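Local coordinates for protein GCN5-related N-acetyltransferase (PDB 2OZG) that binds coenzyme A and probably transfers acetyl groups from acetyl-coenzyme A to amine substrates, perhaps aminoglycosides, at residues N193-L196 / T200-S203; I216-E221 / A250-Q255; R232-L237 / V259-S264; S244-I249 / L271-Q276. All coordinates share one frame; numbering follows the deposited sequence. Where two conformers were deposited one is given.

Contact 1 (N193-L196 / T200-S203); sequences NRTL and TLYS
Leu-201 is the residue of 200-203 that meets both Asn-193 and Thr-195, and the residues beside it face elsewhere. At the start, Thr-200 turns its side chain away from 193-196 and lays CG2 over one face of the Tyr-202 ring; Thr-200 also packs on Phe-35 of the second subunit. Leu-201 points its side chain toward the other segment, and its CA comes within 6.8 Å of the CA of Thr-195. The isobutyl fork serves two neighbours at once. One branch, CD2, fits against the start of 193-196, with Asn-193 OD1 at 3.6 Å and Asn-193 CA at 3.7 Å, whereas CD1 lies 3.9 Å from Thr-195 CG2. With CG of Leu-201 anti to the backbone N (chi1 -173°), the fork is carried out across the gap. Leucine suits the place because its forked end can touch the Thr-195 methyl with one branch and lie against both OD1 and CA of Asn-193 with the other. Thr-195 presents its methyl, not its hydroxyl, to this fork: CG2 is also 3.9 Å from Leu-201 CB, while OG1 makes a weak hydrogen bond to Glu-199 O. Beyond Leu-201, Tyr-202 projects to the far side, where its ring meets Phe-218, and Ser-203 joins Val-159 through the backbone. No hydrogen bond links the two segments, and the touching residues stay partly exposed. This is the link between helix 186-192 and strand 202-206, corresponding to the second-helix-to-second-strand connection of the GNAT fold, folded back on the strand it leads into.

Contact 2 (I216-E221 / A250-Q255); sequences IIFTQE and ANHRSQ. With COA (coenzyme A), chain C.
Strand residues Phe-218 and Gln-220 face His-252 and Gln-255 on a compact turn, with backbones well apart: the nearest CA atoms, those of Gln-220 and Gln-255, are 9.9 Å from each other. Segment 216-221 is extended, while 250-255 leaves helix 239-250 through a type I turn from Ala-250 to Arg-253. Side chains alone therefore bridge the gap. Phe-218 and His-252 come together obliquely, their planes 86° apart and Phe-218 CZ 4.2 Å from His-252 NE2. A flat imidazole suits this buried place because it can set its NE2 side obliquely against the phenyl ring while its other nitrogen, ND1, is hydrogen-bonded to Phe-248 O. Gln-220 runs extended beyond CG, which brings its amide to the rim of the same imidazole, NE2 lying near the ring plane and 3.8 Å from His-252 CD2. The side chains of Gln-220 and Gln-255 cross at about a right angle. Arg-253, extended from CG to NE, runs along its own loop: NH1 donates to Ala-250 O at 3.2 Å (N-H...O 160°) and to Asn-251 OD1, also 3.2 Å away. Ala-250 O thus accepts from both NH1 and the backbone N of Arg-253, from opposite faces of its plane. Fixed in this way, the guanidinium sets one face under N6A of a coenzyme A, with NH2 3.6 Å from C5A. That cofactor is held by backbone amides of the second subunit, including Gly-93 and Gly-95, so the turn after the helix borders, across a subunit interface, a pyrophosphate-binding loop characteristic of GNAT enzymes.

Contact 3 (R232-L237 / V259-S264); sequences RDWVTL and VTWKSS
Trp-234 and Trp-261 meet within a beta-alpha-beta crossover, strand 227-236, helix 239-250 and strand 258-263, matching the fourth strand, third helix and fifth strand of the GNAT fold. Parallel in the sheet, the strands splay here: the axes of 232-236 and 259-263 make an angle of 68° and approach to 6.6 Å. Such a V-shaped opening receives the cofactor in active GNAT domains; in this one the indole of Trp-234 reaches across it. The tight part of the contact lies round that ring. Trp-261 turns an edge toward the face of Trp-234 in an offset edge-to-face pair, with five-membered-ring centroids 5.5 Å apart and CD1 of Trp-261 lying 3.7 Å from NE1 of Trp-234. Tryptophan suits both positions, since a large flat ring on each strand lets the side chains meet across the splay, and Trp-234 brings a donor as well. At its rim Ser-263 OG stands near the ring plane, 4.0 Å from Trp-234 CZ2, its polar partner being Asp-267. The looser side is that of the Lys-262 side chain, which is partly exposed, leads away from the tryptophans and takes NZ to Ile-393 O. Arg-232 likewise leans away, at a classic beta bulge where it and Asp-233 both face Ile-217, a feature familiar from the fourth strand of GNAT proteins. CG of Trp-234 lies between the backbone N and the carbonyl carbon (chi1 56°), which swings the indole over toward 259-263. There NE1 donates to Lys-262 O at 2.7 Å, the oxygen lying near the indole plane.

Contact 4 (S244-I249 / L271-Q276); sequences SFWTFI and LLLPEQ
Trp-246, which meets Leu-272 and Leu-273, belongs to a helical turn whose shortest backbone bond runs from Phe-248 N to Ser-244 O, 2.9 Å. Its indole N-H is hydrogen-bonded to Leu-269 O, a carbonyl just before 271-276, which ties the ring to the loop it packs against. The rest of the contact is apolar. Leu-273 places its CD2 methyl squarely over the six-membered ring, 3.7 Å from the centroid and only 5° off the normal, a textbook CH-pi contact. All six carbons of that ring are almost equally far from the methyl, the nearest being Trp-246 CE2 at 3.8 Å. The leucine approaches the ring with one methyl rather than lying along it. Leu-272 approaches the pyrrole end instead, its CB 4.3 Å from Trp-246 CD1. The opposite face of the indole is partly met from within the helix, by Phe-245 CD2 toward the rim. A broad aromatic suits this site because it can cross the 8.5 Å that separates the CA atoms of Trp-246 and Leu-273. Farther along the loop, Glu-275, a coenzyme A-binding residue, is hydrogen-bonded to Thr-122 and Gln-123 of the third subunit. Helix 239-250 lies between strand 211-222, where Phe-245 and Phe-248 touch Ile-216, and the loop linking strands 258-263 and 279-290; Phe-245 and Ile-249 also touch Ile-231 of strand 227-236, and Trp-246 meets Trp-261 of strand 258-263 edge-to-face.

How the contacts relate
Contacts 2, 3 and 4 are buried, whereas contact 1 lies at the surface and brings together parts only a few residues apart. Backbone pairing joins the first three: strand 211-222 of contact 2 runs between strand 202-206 of contact 1 and strand 227-236 of contact 3. Contacts 2 and 4 share helix 239-250, the former at its end and the latter along its body, while Trp-261 of contact 3 meets Trp-246 of contact 4. The chemistry follows position: a leucine fork against a methyl and an amide at the surface in contact 1, mixed polar and aromatic groups beside a coenzyme in contact 2, an indole-to-carbonyl bond in contact 3 and CH-pi packing in contact 4.

Contact 1 (N193-L196 / T200-S203)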
# COMPACT_ATOMS: atom_id res chain seq x y z
N ASN A 193 -26.51 -9.03 18.55
CA ASN A 193 -27.49 -9.67 17.68
C ASN A 193 -27.79 -8.81 16.43
O ASN A 193 -28.55 -9.20 15.55
CB ASN A 193 -28.72 -9.94 18.53
CG ASN A 193 -29.67 -10.87 17.89
OD1 ASN A 193 -29.33 -12.00 17.55
ND2 ASN A 193 -30.89 -10.42 17.71
N ARG A 194 -27.18 -7.64 16.32
CA ARG A 194 -27.49 -6.73 15.24
C ARG A 194 -26.49 -6.80 14.12
O ARG A 194 -25.27 -6.74 14.34
CB ARG A 194 -27.49 -5.32 15.80
CG ARG A 194 -27.86 -4.18 14.84
CD ARG A 194 -27.68 -2.85 15.64
NE ARG A 194 -28.63 -2.73 16.75
CZ ARG A 194 -28.41 -2.07 17.90
NH1 ARG A 194 -27.24 -1.48 18.14
NH2 ARG A 194 -29.37 -2.02 18.81
N THR A 195 -27.01 -6.94 12.90
CA THR A 195 -26.17 -6.95 11.73
C THR A 195 -26.79 -6.14 10.59
O THR A 195 -27.98 -5.82 10.59
CB THR A 195 -26.02 -8.39 11.16
OG1 THR A 195 -27.32 -8.92 10.90
CG2 THR A 195 -25.30 -9.31 12.15
N LEU A 196 -25.95 -5.83 9.63
CA LEU A 196 -26.36 -5.25 8.37
C LEU A 196 -27.27 -6.24 7.61
O LEU A 196 -27.10 -7.48 7.74
CB LEU A 196 -25.08 -4.98 7.55
CG LEU A 196 -24.06 -4.05 8.25
CD1 LEU A 196 -22.73 -3.90 7.53
CD2 LEU A 196 -24.72 -2.69 8.44
N THR A 200 -25.20 -12.06 7.63
CA THR A 200 -25.81 -13.10 8.39
C THR A 200 -25.00 -13.25 9.66
O THR A 200 -23.77 -13.12 9.66
CB THR A 200 -25.85 -14.43 7.59
OG1 THR A 200 -26.53 -14.21 6.34
CG2 THR A 200 -26.56 -15.54 8.37
N LEU A 201 -25.74 -13.48 10.74
CA LEU A 201 -25.17 -13.67 12.04
C LEU A 201 -25.13 -15.16 12.27
O LEU A 201 -26.13 -15.87 12.11
CB LEU A 201 -26.05 -13.01 13.08
CG LEU A 201 -25.48 -12.98 14.49
CD1 LEU A 201 -24.20 -12.12 14.59
CD2 LEU A 201 -26.51 -12.46 15.44
N TYR A 202 -23.97 -15.66 12.64
CA TYR A 202 -23.82 -17.09 12.92
C TYR A 202 -23.54 -17.22 14.43
O TYR A 202 -22.76 -16.45 15.04
CB TYR A 202 -22.66 -17.65 12.07
CG TYR A 202 -22.92 -17.54 10.60
CD1 TYR A 202 -23.75 -18.47 9.96
CD2 TYR A 202 -22.41 -16.50 9.86
CE1 TYR A 202 -24.04 -18.36 8.63
CE2 TYR A 202 -22.71 -16.38 8.49
CZ TYR A 202 -23.49 -17.32 7.89
OH TYR A 202 -23.79 -17.21 6.55
N SER A 203 -24.18 -18.20 15.03
CA SER A 203 -24.08 -18.50 16.46
C SER A 203 -24.06 -20.02 16.63
O SER A 203 -24.92 -20.73 16.09
CB SER A 203 -25.34 -18.01 17.15
OG SER A 203 -25.41 -16.63 17.11

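Contact 2 (I216-E221 / A250-Q255)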
# COMPACT_ATOMS: atom_id res chain seq x y z
N ILE A 216 -19.71 -19.59 20.08
CA ILE A 216 -19.07 -18.62 19.17
C ILE A 216 -20.16 -17.91 18.39
O ILE A 216 -21.08 -18.55 17.86
CB ILE A 216 -18.11 -19.29 18.14
CG1 ILE A 216 -17.24 -20.35 18.80
CG2 ILE A 216 -17.28 -18.24 17.44
CD1 ILE A 216 -16.29 -21.11 17.84
N ILE A 217 -20.02 -16.58 18.32
CA ILE A 217 -20.91 -15.71 17.57
C ILE A 217 -20.05 -14.91 16.59
O ILE A 217 -19.09 -14.26 17.02
CB ILE A 217 -21.65 -14.72 18.45
CG1 ILE A 217 -22.44 -15.45 19.51
CG2 ILE A 217 -22.59 -13.87 17.55
CD1 ILE A 217 -23.02 -14.55 20.58
N PHE A 218 -20.42 -14.95 15.30
CA PHE A 218 -19.61 -14.35 14.29
C PHE A 218 -20.33 -13.93 13.04
O PHE A 218 -21.51 -14.29 12.80
CB PHE A 218 -18.43 -15.30 14.01
CG PHE A 218 -18.82 -16.58 13.25
CD1 PHE A 218 -18.87 -16.57 11.86
CD2 PHE A 218 -19.11 -17.76 13.92
CE1 PHE A 218 -19.26 -17.70 11.14
CE2 PHE A 218 -19.44 -18.92 13.19
CZ PHE A 218 -19.49 -18.86 11.79
N THR A 219 -19.64 -13.12 12.26
CA THR A 219 -20.10 -12.70 10.94
C THR A 219 -18.96 -13.01 9.96
O THR A 219 -17.82 -13.29 10.36
CB THR A 219 -20.43 -11.18 10.85
OG1 THR A 219 -19.29 -10.41 11.22
CG2 THR A 219 -21.61 -10.80 11.72
N GLN A 220 -19.27 -13.02 8.67
CA GLN A 220 -18.26 -13.27 7.67
C GLN A 220 -18.50 -12.22 6.62
O GLN A 220 -19.65 -11.85 6.39
CB GLN A 220 -18.51 -14.60 6.97
CG GLN A 220 -18.72 -15.79 7.84
CD GLN A 220 -18.84 -17.03 6.98
OE1 GLN A 220 -19.71 -17.12 6.09
NE2 GLN A 220 -17.94 -17.96 7.20
N GLU A 221 -17.46 -11.86 5.89
CA GLU A 221 -17.62 -10.93 4.78
C GLU A 221 -16.44 -11.06 3.87
O GLU A 221 -15.41 -11.56 4.26
CB GLU A 221 -17.71 -9.48 5.28
CG GLU A 221 -16.60 -9.07 6.23
CD GLU A 221 -16.74 -7.62 6.73
OE1 GLU A 221 -16.87 -6.73 5.87
OE2 GLU A 221 -16.71 -7.40 7.97
N ALA A 250 -10.26 -23.43 12.28
CA ALA A 250 -9.25 -23.97 11.32
C ALA A 250 -9.98 -24.59 10.16
O ALA A 250 -9.50 -24.56 9.03
CB ALA A 250 -8.40 -25.05 11.97
N ASN A 251 -11.19 -25.10 10.42
CA ASN A 251 -11.96 -25.71 9.35
C ASN A 251 -12.62 -24.74 8.37
O ASN A 251 -13.28 -25.16 7.46
CB ASN A 251 -12.91 -26.81 9.90
CG ASN A 251 -12.18 -28.10 10.18
OD1 ASN A 251 -11.20 -28.41 9.52
ND2 ASN A 251 -12.66 -28.84 11.14
N HIS A 252 -12.41 -23.45 8.55
CA HIS A 252 -12.89 -22.43 7.61
C HIS A 252 -11.79 -21.98 6.62
O HIS A 252 -12.04 -21.12 5.77
CB HIS A 252 -13.35 -21.17 8.35
CG HIS A 252 -14.70 -21.29 8.98
ND1 HIS A 252 -14.91 -21.98 10.15
CD2 HIS A 252 -15.90 -20.82 8.60
CE1 HIS A 252 -16.19 -21.91 10.47
NE2 HIS A 252 -16.82 -21.21 9.54
N ARG A 253 -10.65 -22.65 6.66
CA ARG A 253 -9.48 -22.24 5.91
C ARG A 253 -9.64 -22.22 4.41
O ARG A 253 -9.00 -21.45 3.74
CB ARG A 253 -8.29 -23.08 6.28
CG ARG A 253 -8.28 -24.47 5.77
CD ARG A 253 -7.17 -25.26 6.43
NE ARG A 253 -7.24 -26.69 6.09
CZ ARG A 253 -7.94 -27.63 6.74
NH1 ARG A 253 -8.66 -27.36 7.83
NH2 ARG A 253 -7.90 -28.88 6.29
N SER A 254 -10.51 -23.05 3.87
CA SER A 254 -10.65 -22.99 2.43
C SER A 254 -11.54 -21.84 1.98
O SER A 254 -11.47 -21.51 0.79
CB SER A 254 -11.21 -24.27 1.88
OG SER A 254 -12.55 -24.44 2.34
N GLN A 255 -12.41 -21.35 2.90
CA GLN A 255 -13.41 -20.28 2.64
C GLN A 255 -13.06 -18.89 3.18
O GLN A 255 -13.60 -17.89 2.71
CB GLN A 255 -14.87 -20.65 3.13
CG GLN A 255 -15.19 -21.09 4.62
CD GLN A 255 -16.62 -20.62 5.16
OE1 GLN A 255 -17.01 -19.43 5.03
NE2 GLN A 255 -17.35 -21.54 5.82
N1A COA C . -7.80 -27.61 2.60
C2A COA C . -7.14 -28.72 2.20
N3A COA C . -7.69 -29.95 2.27
C4A COA C . -8.95 -30.08 2.76
C5A COA C . -9.67 -28.97 3.19
C6A COA C . -9.05 -27.71 3.10
N6A COA C . -9.65 -26.56 3.48
N7A COA C . -10.86 -29.44 3.62
C8A COA C . -10.88 -30.79 3.46
N9A COA C . -9.71 -31.17 2.93
C1B COA C . -9.22 -32.53 2.56
C2B COA C . -8.76 -33.32 3.78
O2B COA C . -7.38 -33.05 4.12
C3B COA C . -9.05 -34.76 3.37
O3B COA C . -7.89 -35.44 2.88
P3B COA C . -7.05 -36.46 3.85
O7A COA C . -7.91 -37.71 3.88
O8A COA C . -5.69 -36.55 3.16
O9A COA C . -7.00 -35.78 5.22
C4B COA C . -10.13 -34.69 2.30
O4B COA C . -10.24 -33.31 1.91
C5B COA C . -11.48 -35.21 2.81
O5B COA C . -11.95 -34.34 3.85
P1A COA C . -13.52 -34.16 4.25
O1A COA C . -14.37 -35.03 3.34
O2A COA C . -13.63 -34.35 5.76
O3A COA C . -13.75 -32.58 3.93
P2A COA C . -14.79 -31.60 4.75
O4A COA C . -16.07 -32.42 4.96
O5A COA C . -14.06 -31.07 5.98
O6A COA C . -15.05 -30.38 3.65
CBP COA C . -15.10 -27.97 2.74
CCP COA C . -15.12 -28.95 3.93
CDP COA C . -15.80 -28.71 1.59
CEP COA C . -13.64 -27.86 2.32
CAP COA C . -15.85 -26.62 3.15
OAP COA C . -17.22 -26.54 2.61
C9P COA C . -15.24 -25.21 2.95
O9P COA C . -14.35 -24.69 3.82
N8P COA C . -15.60 -24.34 1.99
C7P COA C . -16.49 -24.37 0.82
C6P COA C . -15.52 -24.03 -0.29
C5P COA C . -15.11 -25.28 -1.05
O5P COA C . -14.74 -26.29 -0.46
N4P COA C . -15.14 -25.23 -2.39
C3P COA C . -14.77 -26.29 -3.31
C2P COA C . -15.11 -25.77 -4.69
S1P COA C . -16.94 -25.67 -4.92

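Contact 3 (R232-L237 / V259-S264)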
# COMPACT_ATOMS: atom_id res chain seq x y z
N ARG A 232 -17.45 -11.93 17.17
CA ARG A 232 -17.83 -10.81 18.05
C ARG A 232 -18.00 -11.20 19.49
O ARG A 232 -17.90 -10.35 20.35
CB ARG A 232 -19.06 -10.08 17.57
CG ARG A 232 -20.21 -10.97 17.23
CD ARG A 232 -21.46 -10.21 16.72
NE ARG A 232 -21.24 -9.48 15.48
CZ ARG A 232 -22.16 -8.67 14.93
NH1 ARG A 232 -23.35 -8.49 15.52
NH2 ARG A 232 -21.92 -8.05 13.82
N ASP A 233 -18.23 -12.48 19.78
CA ASP A 233 -18.32 -12.91 21.17
C ASP A 233 -18.03 -14.40 21.17
O ASP A 233 -18.30 -15.08 20.20
CB ASP A 233 -19.73 -12.62 21.72
CG ASP A 233 -19.83 -12.78 23.22
OD1 ASP A 233 -18.78 -12.71 23.92
OD2 ASP A 233 -21.00 -12.92 23.70
N TRP A 234 -17.40 -14.87 22.23
CA TRP A 234 -17.12 -16.28 22.35
C TRP A 234 -17.02 -16.58 23.83
O TRP A 234 -16.71 -15.68 24.63
CB TRP A 234 -15.81 -16.67 21.62
CG TRP A 234 -14.58 -15.84 22.11
CD1 TRP A 234 -14.16 -14.69 21.57
CD2 TRP A 234 -13.71 -16.12 23.21
NE1 TRP A 234 -13.08 -14.24 22.25
CE2 TRP A 234 -12.81 -15.08 23.28
CE3 TRP A 234 -13.65 -17.11 24.18
CZ2 TRP A 234 -11.82 -15.02 24.25
CZ3 TRP A 234 -12.72 -17.06 25.13
CH2 TRP A 234 -11.81 -16.00 25.19
N VAL A 235 -17.27 -17.86 24.16
CA VAL A 235 -17.08 -18.39 25.48
C VAL A 235 -16.43 -19.79 25.39
O VAL A 235 -16.81 -20.61 24.56
CB VAL A 235 -18.40 -18.43 26.31
CG1 VAL A 235 -18.29 -19.37 27.51
CG2 VAL A 235 -18.80 -17.03 26.76
N THR A 236 -15.40 -20.02 26.23
CA THR A 236 -14.73 -21.34 26.34
C THR A 236 -14.51 -21.60 27.83
O THR A 236 -13.70 -20.90 28.49
CB THR A 236 -13.41 -21.44 25.53
OG1 THR A 236 -12.51 -20.43 25.95
CG2 THR A 236 -13.69 -21.20 24.05
N LEU A 237 -15.27 -22.55 28.38
CA LEU A 237 -15.20 -22.81 29.82
C LEU A 237 -14.20 -23.89 30.20
O LEU A 237 -13.81 -23.98 31.36
CB LEU A 237 -16.55 -23.14 30.42
CG LEU A 237 -17.64 -22.09 30.27
CD1 LEU A 237 -18.94 -22.60 30.89
CD2 LEU A 237 -17.22 -20.78 30.90
N VAL A 259 -9.13 -14.58 10.39
CA VAL A 259 -10.10 -14.59 11.46
C VAL A 259 -9.67 -13.56 12.51
O VAL A 259 -8.45 -13.44 12.83
CB VAL A 259 -10.19 -15.95 12.19
CG1 VAL A 259 -11.15 -15.84 13.38
CG2 VAL A 259 -10.64 -17.05 11.25
N THR A 260 -10.65 -12.82 13.03
CA THR A 260 -10.40 -11.92 14.16
C THR A 260 -11.29 -12.28 15.34
O THR A 260 -12.39 -12.82 15.19
CB THR A 260 -10.72 -10.43 13.82
OG1 THR A 260 -12.13 -10.28 13.60
CG2 THR A 260 -9.99 -9.98 12.60
N TRP A 261 -10.75 -12.03 16.53
CA TRP A 261 -11.51 -12.19 17.76
C TRP A 261 -11.02 -11.19 18.79
O TRP A 261 -9.85 -10.73 18.74
CB TRP A 261 -11.41 -13.62 18.30
CG TRP A 261 -10.13 -14.00 18.94
CD1 TRP A 261 -9.94 -14.18 20.27
CD2 TRP A 261 -8.84 -14.29 18.32
NE1 TRP A 261 -8.63 -14.54 20.52
CE2 TRP A 261 -7.94 -14.58 19.36
CE3 TRP A 261 -8.36 -14.29 17.00
CZ2 TRP A 261 -6.60 -14.95 19.12
CZ3 TRP A 261 -7.05 -14.61 16.77
CH2 TRP A 261 -6.19 -14.93 17.81
N LYS A 262 -11.83 -10.97 19.81
CA LYS A 262 -11.45 -10.07 20.91
C LYS A 262 -11.06 -10.90 22.13
O LYS A 262 -11.70 -11.87 22.45
CB LYS A 262 -12.58 -9.10 21.26
CG LYS A 262 -12.84 -8.17 20.07
CD LYS A 262 -13.94 -7.13 20.36
CE LYS A 262 -13.49 -6.11 21.37
NZ LYS A 262 -14.62 -5.16 21.53
N SER A 263 -9.96 -10.53 22.74
CA SER A 263 -9.45 -11.17 23.86
C SER A 263 -8.70 -10.14 24.74
O SER A 263 -8.85 -8.90 24.67
CB SER A 263 -8.54 -12.30 23.41
OG SER A 263 -8.30 -13.16 24.46
N SER A 264 -7.95 -10.71 25.65
CA SER A 264 -7.05 -10.00 26.48
C SER A 264 -5.81 -9.64 25.68
O SER A 264 -5.48 -10.29 24.66
CB SER A 264 -6.57 -10.95 27.54
OG SER A 264 -5.61 -10.22 28.28

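Contact 4 (S244-I249 / L271-Q276)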
# COMPACT_ATOMS: atom_id res chain seq x y z
N SER A 244 -11.97 -27.30 20.50
CA SER A 244 -13.12 -27.35 19.60
C SER A 244 -13.31 -26.03 18.87
O SER A 244 -13.60 -25.99 17.69
CB SER A 244 -14.34 -27.81 20.40
OG SER A 244 -14.22 -29.19 20.82
N PHE A 245 -13.07 -24.94 19.58
CA PHE A 245 -13.11 -23.61 19.01
C PHE A 245 -12.11 -23.46 17.87
O PHE A 245 -12.47 -23.11 16.75
CB PHE A 245 -12.77 -22.67 20.17
CG PHE A 245 -12.59 -21.23 19.83
CD1 PHE A 245 -13.66 -20.34 19.87
CD2 PHE A 245 -11.30 -20.69 19.62
CE1 PHE A 245 -13.46 -18.94 19.62
CE2 PHE A 245 -11.11 -19.35 19.34
CZ PHE A 245 -12.20 -18.46 19.37
N TRP A 246 -10.86 -23.75 18.16
CA TRP A 246 -9.81 -23.65 17.18
C TRP A 246 -10.03 -24.59 16.04
O TRP A 246 -9.75 -24.22 14.94
CB TRP A 246 -8.42 -23.90 17.76
CG TRP A 246 -7.83 -22.74 18.52
CD1 TRP A 246 -7.40 -22.75 19.81
CD2 TRP A 246 -7.63 -21.39 18.05
NE1 TRP A 246 -6.93 -21.49 20.19
CE2 TRP A 246 -7.08 -20.64 19.12
CE3 TRP A 246 -7.89 -20.74 16.84
CZ2 TRP A 246 -6.77 -19.31 19.00
CZ3 TRP A 246 -7.56 -19.37 16.72
CH2 TRP A 246 -7.03 -18.68 17.78
N THR A 247 -10.41 -25.84 16.31
CA THR A 247 -10.70 -26.80 15.24
C THR A 247 -11.77 -26.26 14.29
O THR A 247 -11.63 -26.31 13.07
CB THR A 247 -11.15 -28.17 15.78
OG1 THR A 247 -10.12 -28.73 16.59
CG2 THR A 247 -11.44 -29.14 14.66
N PHE A 248 -12.83 -25.71 14.86
CA PHE A 248 -13.94 -25.21 14.05
C PHE A 248 -13.43 -24.07 13.11
O PHE A 248 -13.64 -24.06 11.90
CB PHE A 248 -15.01 -24.78 15.02
CG PHE A 248 -16.24 -24.14 14.38
CD1 PHE A 248 -17.20 -24.90 13.79
CD2 PHE A 248 -16.41 -22.77 14.43
CE1 PHE A 248 -18.34 -24.32 13.21
CE2 PHE A 248 -17.54 -22.16 13.84
CZ PHE A 248 -18.50 -22.95 13.24
N ILE A 249 -12.72 -23.14 13.69
CA ILE A 249 -12.16 -22.03 12.97
C ILE A 249 -11.15 -22.49 11.92
O ILE A 249 -11.19 -22.00 10.81
CB ILE A 249 -11.52 -21.07 13.93
CG1 ILE A 249 -12.59 -20.48 14.84
CG2 ILE A 249 -10.83 -19.96 13.21
CD1 ILE A 249 -11.99 -19.72 16.03
N LEU A 271 -2.05 -19.75 23.12
CA LEU A 271 -1.10 -20.68 23.74
C LEU A 271 -1.20 -22.04 23.04
O LEU A 271 -0.21 -22.76 22.88
CB LEU A 271 -1.35 -20.81 25.26
CG LEU A 271 -0.49 -21.84 26.00
CD1 LEU A 271 0.97 -21.51 25.87
CD2 LEU A 271 -0.90 -21.91 27.43
N LEU A 272 -2.41 -22.39 22.58
CA LEU A 272 -2.63 -23.65 21.94
C LEU A 272 -2.25 -23.76 20.45
O LEU A 272 -2.29 -24.83 19.91
CB LEU A 272 -4.08 -24.07 22.14
CG LEU A 272 -4.52 -24.24 23.60
CD1 LEU A 272 -5.90 -24.84 23.62
CD2 LEU A 272 -3.56 -25.15 24.36
N LEU A 273 -1.92 -22.65 19.80
CA LEU A 273 -1.50 -22.67 18.38
C LEU A 273 -0.08 -23.23 18.21
O LEU A 273 0.77 -23.09 19.10
CB LEU A 273 -1.53 -21.25 17.85
CG LEU A 273 -2.85 -20.43 17.91
CD1 LEU A 273 -2.61 -18.95 17.52
CD2 LEU A 273 -3.89 -21.02 17.03
N PRO A 274 0.19 -23.86 17.06
CA PRO A 274 1.51 -24.39 16.84
C PRO A 274 2.57 -23.30 16.67
O PRO A 274 3.69 -23.52 17.09
CB PRO A 274 1.37 -25.22 15.57
CG PRO A 274 0.11 -24.89 15.00
CD PRO A 274 -0.73 -24.20 15.96
N GLU A 275 2.20 -22.16 16.11
CA GLU A 275 3.14 -21.06 15.94
C GLU A 275 2.53 -19.73 16.33
O GLU A 275 1.31 -19.60 16.49
CB GLU A 275 3.60 -21.03 14.49
CG GLU A 275 4.30 -22.35 14.02
CD GLU A 275 5.62 -22.63 14.73
OE1 GLU A 275 6.14 -21.68 15.35
OE2 GLU A 275 6.12 -23.78 14.63
N GLN A 276 3.37 -18.73 16.56
CA GLN A 276 2.87 -17.42 16.91
C GLN A 276 2.40 -16.71 15.64
O GLN A 276 3.04 -15.78 15.17
CB GLN A 276 3.95 -16.65 17.62
CG GLN A 276 4.29 -17.30 18.98
CD GLN A 276 5.47 -16.66 19.65
OE1 GLN A 276 5.66 -15.44 19.58
NE2 GLN A 276 6.25 -17.46 20.37